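Local coordinates for xylulokinase (Brucella ovis, PDB 5VM1), which probably phosphorylates D-xylulose to D-xylulose 5-phosphate with ATP, as a sugar kinase of the FGGY family, at residues F270-A275 with F287-P292; G441-T446 with T452-P457. All coordinates share one frame; numbering follows the deposited sequence.

Contact 1: F270-A275 with F287-P292; sequences FAANGA and FCHALP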
loop_
_atom_site.group_PDB
_atom_site.type_symbol
_atom_site.label_atom_id
_atom_site.label_comp_id
_atom_site.label_asym_id
_atom_site.label_seq_id
_atom_site.Cartn_x
_atom_site.Cartn_y
_atom_site.Cartn_z
ATOM N N PHE A 270 -0.183 -8.949 0.746
ATOM C CA PHE A 270 -0.176 -8.617 -0.677
ATOM C C PHE A 270 0.152 -9.868 -1.456
ATOM O O PHE A 270 1.217 -10.456 -1.263
ATOM C CB PHE A 270 0.849 -7.542 -1.008
ATOM C CG PHE A 270 0.826 -7.075 -2.467
ATOM C CD1 PHE A 270 1.277 -7.891 -3.496
ATOM C CD2 PHE A 270 0.387 -5.783 -2.793
ATOM C CE1 PHE A 270 1.268 -7.451 -4.805
ATOM C CE2 PHE A 270 0.372 -5.331 -4.102
ATOM C CZ PHE A 270 0.827 -6.166 -5.107
ATOM N N ALA A 271 -0.739 -10.242 -2.362
ATOM C CA ALA A 271 -0.553 -11.407 -3.200
ATOM C C ALA A 271 -0.679 -11.002 -4.661
ATOM O O ALA A 271 -1.668 -10.366 -5.051
ATOM C CB ALA A 271 -1.591 -12.479 -2.842
ATOM N N ALA A 272 0.307 -11.387 -5.469
ATOM C CA ALA A 272 0.230 -11.149 -6.901
ATOM C C ALA A 272 -0.619 -12.227 -7.572
ATOM O O ALA A 272 -0.564 -13.401 -7.182
ATOM C CB ALA A 272 1.629 -11.109 -7.499
ATOM N N ASN A 273 -1.425 -11.815 -8.574
ATOM C CA ASN A 273 -2.352 -12.691 -9.299
ATOM C C ASN A 273 -2.121 -12.706 -10.814
ATOM O O ASN A 273 -1.834 -11.670 -11.429
ATOM C CB ASN A 273 -3.829 -12.305 -9.090
ATOM C CG ASN A 273 -4.257 -12.268 -7.632
ATOM O OD1 ASN A 273 -5.136 -11.494 -7.268
ATOM N ND2 ASN A 273 -3.644 -13.100 -6.799
ATOM N N GLY A 274 -2.339 -13.870 -11.426
ATOM C CA GLY A 274 -2.325 -14.017 -12.872
ATOM C C GLY A 274 -3.602 -13.603 -13.575
ATOM O O GLY A 274 -3.636 -13.548 -14.811
ATOM N N ALA A 275 -4.655 -13.315 -12.808
ATOM C CA ALA A 275 -5.917 -12.832 -13.340
ATOM C C ALA A 275 -6.562 -11.889 -12.331
ATOM O O ALA A 275 -6.062 -11.695 -11.218
ATOM C CB ALA A 275 -6.864 -13.993 -13.669
ATOM N N PHE A 287 -6.732 -5.285 -7.182
ATOM C CA PHE A 287 -6.293 -4.178 -8.005
ATOM C C PHE A 287 -5.398 -4.714 -9.106
ATOM O O PHE A 287 -4.792 -5.788 -8.972
ATOM C CB PHE A 287 -5.486 -3.144 -7.204
ATOM C CG PHE A 287 -6.242 -2.454 -6.114
ATOM C CD1 PHE A 287 -7.507 -1.945 -6.330
ATOM C CD2 PHE A 287 -5.655 -2.263 -4.868
ATOM C CE1 PHE A 287 -8.188 -1.267 -5.310
ATOM C CE2 PHE A 287 -6.328 -1.591 -3.846
ATOM C CZ PHE A 287 -7.599 -1.094 -4.072
ATOM N N CYS A 288 -5.262 -3.911 -10.164
ATOM C CA CYS A 288 -4.236 -4.180 -11.165
ATOM C C CYS A 288 -2.854 -4.055 -10.538
ATOM O O CYS A 288 -2.629 -3.259 -9.621
ATOM C CB CYS A 288 -4.337 -3.194 -12.333
ATOM S SG CYS A 288 -5.954 -3.108 -13.147
ATOM N N HIS A 289 -1.922 -4.857 -11.036
ATOM C CA HIS A 289 -0.526 -4.717 -10.658
ATOM C C HIS A 289 0.146 -3.692 -11.567
ATOM O O HIS A 289 -0.478 -3.109 -12.448
ATOM C CB HIS A 289 0.187 -6.061 -10.739
ATOM C CG HIS A 289 1.322 -6.206 -9.773
ATOM N ND1 HIS A 289 2.134 -5.152 -9.416
ATOM C CD2 HIS A 289 1.812 -7.293 -9.129
ATOM C CE1 HIS A 289 3.072 -5.580 -8.592
ATOM N NE2 HIS A 289 2.906 -6.876 -8.411
ATOM N N ALA A 290 1.425 -3.427 -11.331
ATOM C CA ALA A 290 2.147 -2.515 -12.205
ATOM C C ALA A 290 2.570 -3.182 -13.492
ATOM O O ALA A 290 3.086 -2.501 -14.378
ATOM C CB ALA A 290 3.381 -1.945 -11.518
ATOM N N LEU A 291 2.408 -4.498 -13.601
ATOM C CA LEU A 291 2.889 -5.150 -14.799
ATOM C C LEU A 291 1.717 -5.518 -15.686
ATOM O O LEU A 291 0.607 -5.751 -15.206
ATOM C CB LEU A 291 3.711 -6.398 -14.464
ATOM C CG LEU A 291 4.796 -6.161 -13.402
ATOM C CD1 LEU A 291 5.743 -7.329 -13.303
ATOM C CD2 LEU A 291 5.555 -4.883 -13.668
ATOM N N PRO A 292 1.920 -5.567 -16.987
ATOM C CA PRO A 292 0.790 -5.849 -17.875
ATOM C C PRO A 292 0.241 -7.245 -17.608
ATOM O O PRO A 292 0.943 -8.122 -17.104
ATOM C CB PRO A 292 1.392 -5.709 -19.279
ATOM C CG PRO A 292 2.840 -5.764 -19.075
ATOM C CD PRO A 292 3.159 -5.265 -17.720
#
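Phe270 drives the rim of its ring against the imidazole of His289 in an edge-to-face aromatic pair. The ring planes stand at 67° and the centroids are 5.5 Å apart. The far end of the phenyl ring does the touching: CZ of Phe270 lies 4.0 Å from NE2 of His289, with CE1 beside it, and comes down over one face of the imidazole toward its rim. With CG trans to the backbone N (chi1 -175°), the Phe270 ring reaches along its strand to this point. At the edge of the imidazole, near its plane, the methyl CB of Ala272 sits 4.2 Å from CD2 of His289. Both ring nitrogens have partners. ND1 of His289 accepts the backbone N-H of Ala290 at 2.7 Å, the donor lying 16° out of the ring plane, while NE2 is hydrogen-bonded to the backbone O of Thr253, so the imidazole is gripped from two ends and its rotation is fixed. Strands 267-273 and 285-288 belong to the mixed sheet of the C-terminal FGGY domain, an actin-like ATPase fold, but they are not neighbours there: strand 295-301 runs between them, and the imidazole bridges the gap from the loop that follows 285-288. Helix 243-251 packs on this aromatic cluster through Ala245, Ala248 and Cys249, and its Asp243, the predicted proton acceptor, has its side chain about 8 Å from that of Phe270. Beyond Ala272 the segments diverge, and the chain leaves the buried aromatic pair for the exposed turn at Gly274 and Ala275.

Contact 2: G441-T446 with T452-P457; sequences GLIAAT and TICTPP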
loop_
_atom_site.group_PDB
_atom_site.type_symbol
_atom_site.label_atom_id
_atom_site.label_comp_id
_atom_site.label_asym_id
_atom_site.label_seq_id
_atom_site.Cartn_x
_atom_site.Cartn_y
_atom_site.Cartn_z
ATOM N N GLY A 441 11.302 2.368 -13.643
ATOM C CA GLY A 441 12.037 3.233 -14.544
ATOM C C GLY A 441 13.035 2.462 -15.385
ATOM O O GLY A 441 13.177 2.724 -16.582
ATOM N N LEU A 442 13.704 1.462 -14.788
ATOM C CA LEU A 442 14.645 0.651 -15.565
ATOM C C LEU A 442 13.913 -0.146 -16.631
ATOM O O LEU A 442 14.408 -0.302 -17.753
ATOM C CB LEU A 442 15.436 -0.293 -14.651
ATOM C CG LEU A 442 16.496 -1.274 -15.199
ATOM C CD1 LEU A 442 17.442 -1.657 -14.082
ATOM C CD2 LEU A 442 15.953 -2.552 -15.850
ATOM N N ILE A 443 12.714 -0.623 -16.307
ATOM C CA ILE A 443 11.962 -1.456 -17.234
ATOM C C ILE A 443 11.471 -0.644 -18.426
ATOM O O ILE A 443 11.586 -1.084 -19.577
ATOM C CB ILE A 443 10.814 -2.140 -16.485
ATOM C CG1 ILE A 443 11.390 -3.141 -15.479
ATOM C CG2 ILE A 443 9.907 -2.850 -17.466
ATOM C CD1 ILE A 443 10.392 -3.644 -14.459
ATOM N N ALA A 444 10.932 0.553 -18.186
ATOM C CA ALA A 444 10.416 1.342 -19.303
ATOM C C ALA A 444 11.526 1.856 -20.213
ATOM O O ALA A 444 11.348 1.905 -21.439
ATOM C CB ALA A 444 9.596 2.521 -18.782
ATOM N N ALA A 445 12.685 2.199 -19.639
ATOM C CA ALA A 445 13.768 2.796 -20.417
ATOM C C ALA A 445 14.442 1.771 -21.323
ATOM O O ALA A 445 14.870 2.104 -22.432
ATOM C CB ALA A 445 14.793 3.443 -19.482
ATOM N N THR A 446 14.592 0.534 -20.849
ATOM C CA THR A 446 15.229 -0.533 -21.610
ATOM C C THR A 446 14.245 -1.429 -22.353
ATOM O O THR A 446 14.664 -2.170 -23.255
ATOM C CB THR A 446 16.071 -1.414 -20.688
ATOM O OG1 THR A 446 15.203 -2.186 -19.842
ATOM C CG2 THR A 446 16.972 -0.548 -19.844
ATOM N N THR A 452 11.672 -10.235 -15.571
ATOM C CA THR A 452 13.082 -10.519 -15.351
ATOM C C THR A 452 13.766 -9.438 -14.526
ATOM O O THR A 452 14.834 -9.688 -13.974
ATOM C CB THR A 452 13.833 -10.714 -16.684
ATOM O OG1 THR A 452 13.985 -9.469 -17.380
ATOM C CG2 THR A 452 13.066 -11.670 -17.561
ATOM N N ILE A 453 13.162 -8.271 -14.373
ATOM C CA ILE A 453 13.779 -7.197 -13.597
ATOM C C ILE A 453 13.370 -7.256 -12.129
ATOM O O ILE A 453 14.208 -7.154 -11.233
ATOM C CB ILE A 453 13.432 -5.834 -14.235
ATOM C CG1 ILE A 453 13.928 -5.805 -15.680
ATOM C CG2 ILE A 453 14.050 -4.714 -13.449
ATOM C CD1 ILE A 453 15.365 -6.230 -15.843
ATOM N N CYS A 454 12.080 -7.440 -11.859
ATOM C CA CYS A 454 11.532 -7.403 -10.504
ATOM C C CYS A 454 11.746 -8.744 -9.800
ATOM O O CYS A 454 10.822 -9.525 -9.570
ATOM C CB CYS A 454 10.060 -7.040 -10.554
ATOM S SG CYS A 454 9.732 -5.411 -11.238
ATOM N N THR A 455 13.008 -8.979 -9.395
ATOM C CA THR A 455 13.462 -10.197 -8.738
ATOM C C THR A 455 13.326 -10.070 -7.223
ATOM O O THR A 455 13.316 -8.958 -6.675
ATOM C CB THR A 455 14.930 -10.494 -9.099
ATOM O OG1 THR A 455 15.779 -9.413 -8.698
ATOM C CG2 THR A 455 15.116 -10.736 -10.614
ATOM N N PRO A 456 13.174 -11.183 -6.506
ATOM C CA PRO A 456 13.144 -11.102 -5.041
ATOM C C PRO A 456 14.517 -10.746 -4.506
ATOM O O PRO A 456 15.539 -10.966 -5.181
ATOM C CB PRO A 456 12.724 -12.520 -4.615
ATOM C CG PRO A 456 13.117 -13.401 -5.774
ATOM C CD PRO A 456 12.945 -12.548 -7.013
ATOM N N PRO A 457 14.594 -10.145 -3.328
ATOM C CA PRO A 457 15.903 -9.849 -2.736
ATOM C C PRO A 457 16.513 -11.103 -2.141
ATOM O O PRO A 457 15.871 -12.141 -2.022
ATOM C CB PRO A 457 15.583 -8.815 -1.653
ATOM C CG PRO A 457 14.141 -9.083 -1.306
ATOM C CD PRO A 457 13.487 -9.517 -2.582
#
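Ile453 packs against Leu442 and Ile443, two consecutive side chains of helix 433-446, and this apolar packing makes up nearly all of the contact. On the Ile443 side the two isoleucines run past each other in opposite directions: CG1 of Ile443 lies 3.6 Å from CB of Ile453, and the terminal CD1 of Ile443 goes on to the thiol of the residue after Ile453, 3.7 Å from SG of Cys454. With CG1 beside the backbone N (chi1 -67°) and therefore trans to the carbonyl carbon, Ile443 sends this arm across the interface. Leu442 meets Ile453 at an angle and uses one branch, its CD2 standing 3.7 Å from CD1 of Ile453 and about as far from CG2, so the branched isoleucine lies against both helix side chains at once.

No hydrogen bond crosses between the segments; the polar interactions shape each one separately. At the end of the helix, the carbonyl O of Leu442 takes two donors from Thr446, the hydroxyl OG1 at 2.9 Å and the backbone N at 3.2 Å, which arrive from opposite faces of the carbonyl plane. Thr446 OG1 is also hydrogen-bonded to the backbone N of Ala448, tying the last helical turn to the link that follows. In the other segment, N of Thr455 bonds to O of Ile453 at 2.9 Å, closing an inverse gamma turn centred on Cys454. Arg439, one turn before Ile443 on helix 433-446, hydrogen-bonds through NH1 to the carbonyl O of Thr455.

Tyr10 of strand 9-15 touches Leu442 from the N-terminal domain. The whole belongs to a helix-to-strand connection of the C-terminal domain, in which the chain leaves helix 433-446, passes through the short, weakly bonded helix 450-453 that packs back on it, and goes on to strand 459-463, an edge strand of the C-terminal sheet.

Both contacts are buried, but contact 1 lies deeper, its centre about 13 Å from the centre of the chain, against about 20 Å for that of contact 2, where Ile453 is partly exposed and Thr446 and Thr452 lie at the surface. They share no segment and do not touch, their nearest atoms being about 5 Å apart; Leu291, in the loop of contact 1, nevertheless packs on Pro450 and Phe451 of the short helix whose last residue, Ile453, carries contact 2. Contact 1 is aromatic and joins a strand of the sheet to the loop that follows another strand of it, close to the predicted catalytic region, whereas contact 2 is aliphatic, joins a helix to the turn after it and lies away from the annotated sites.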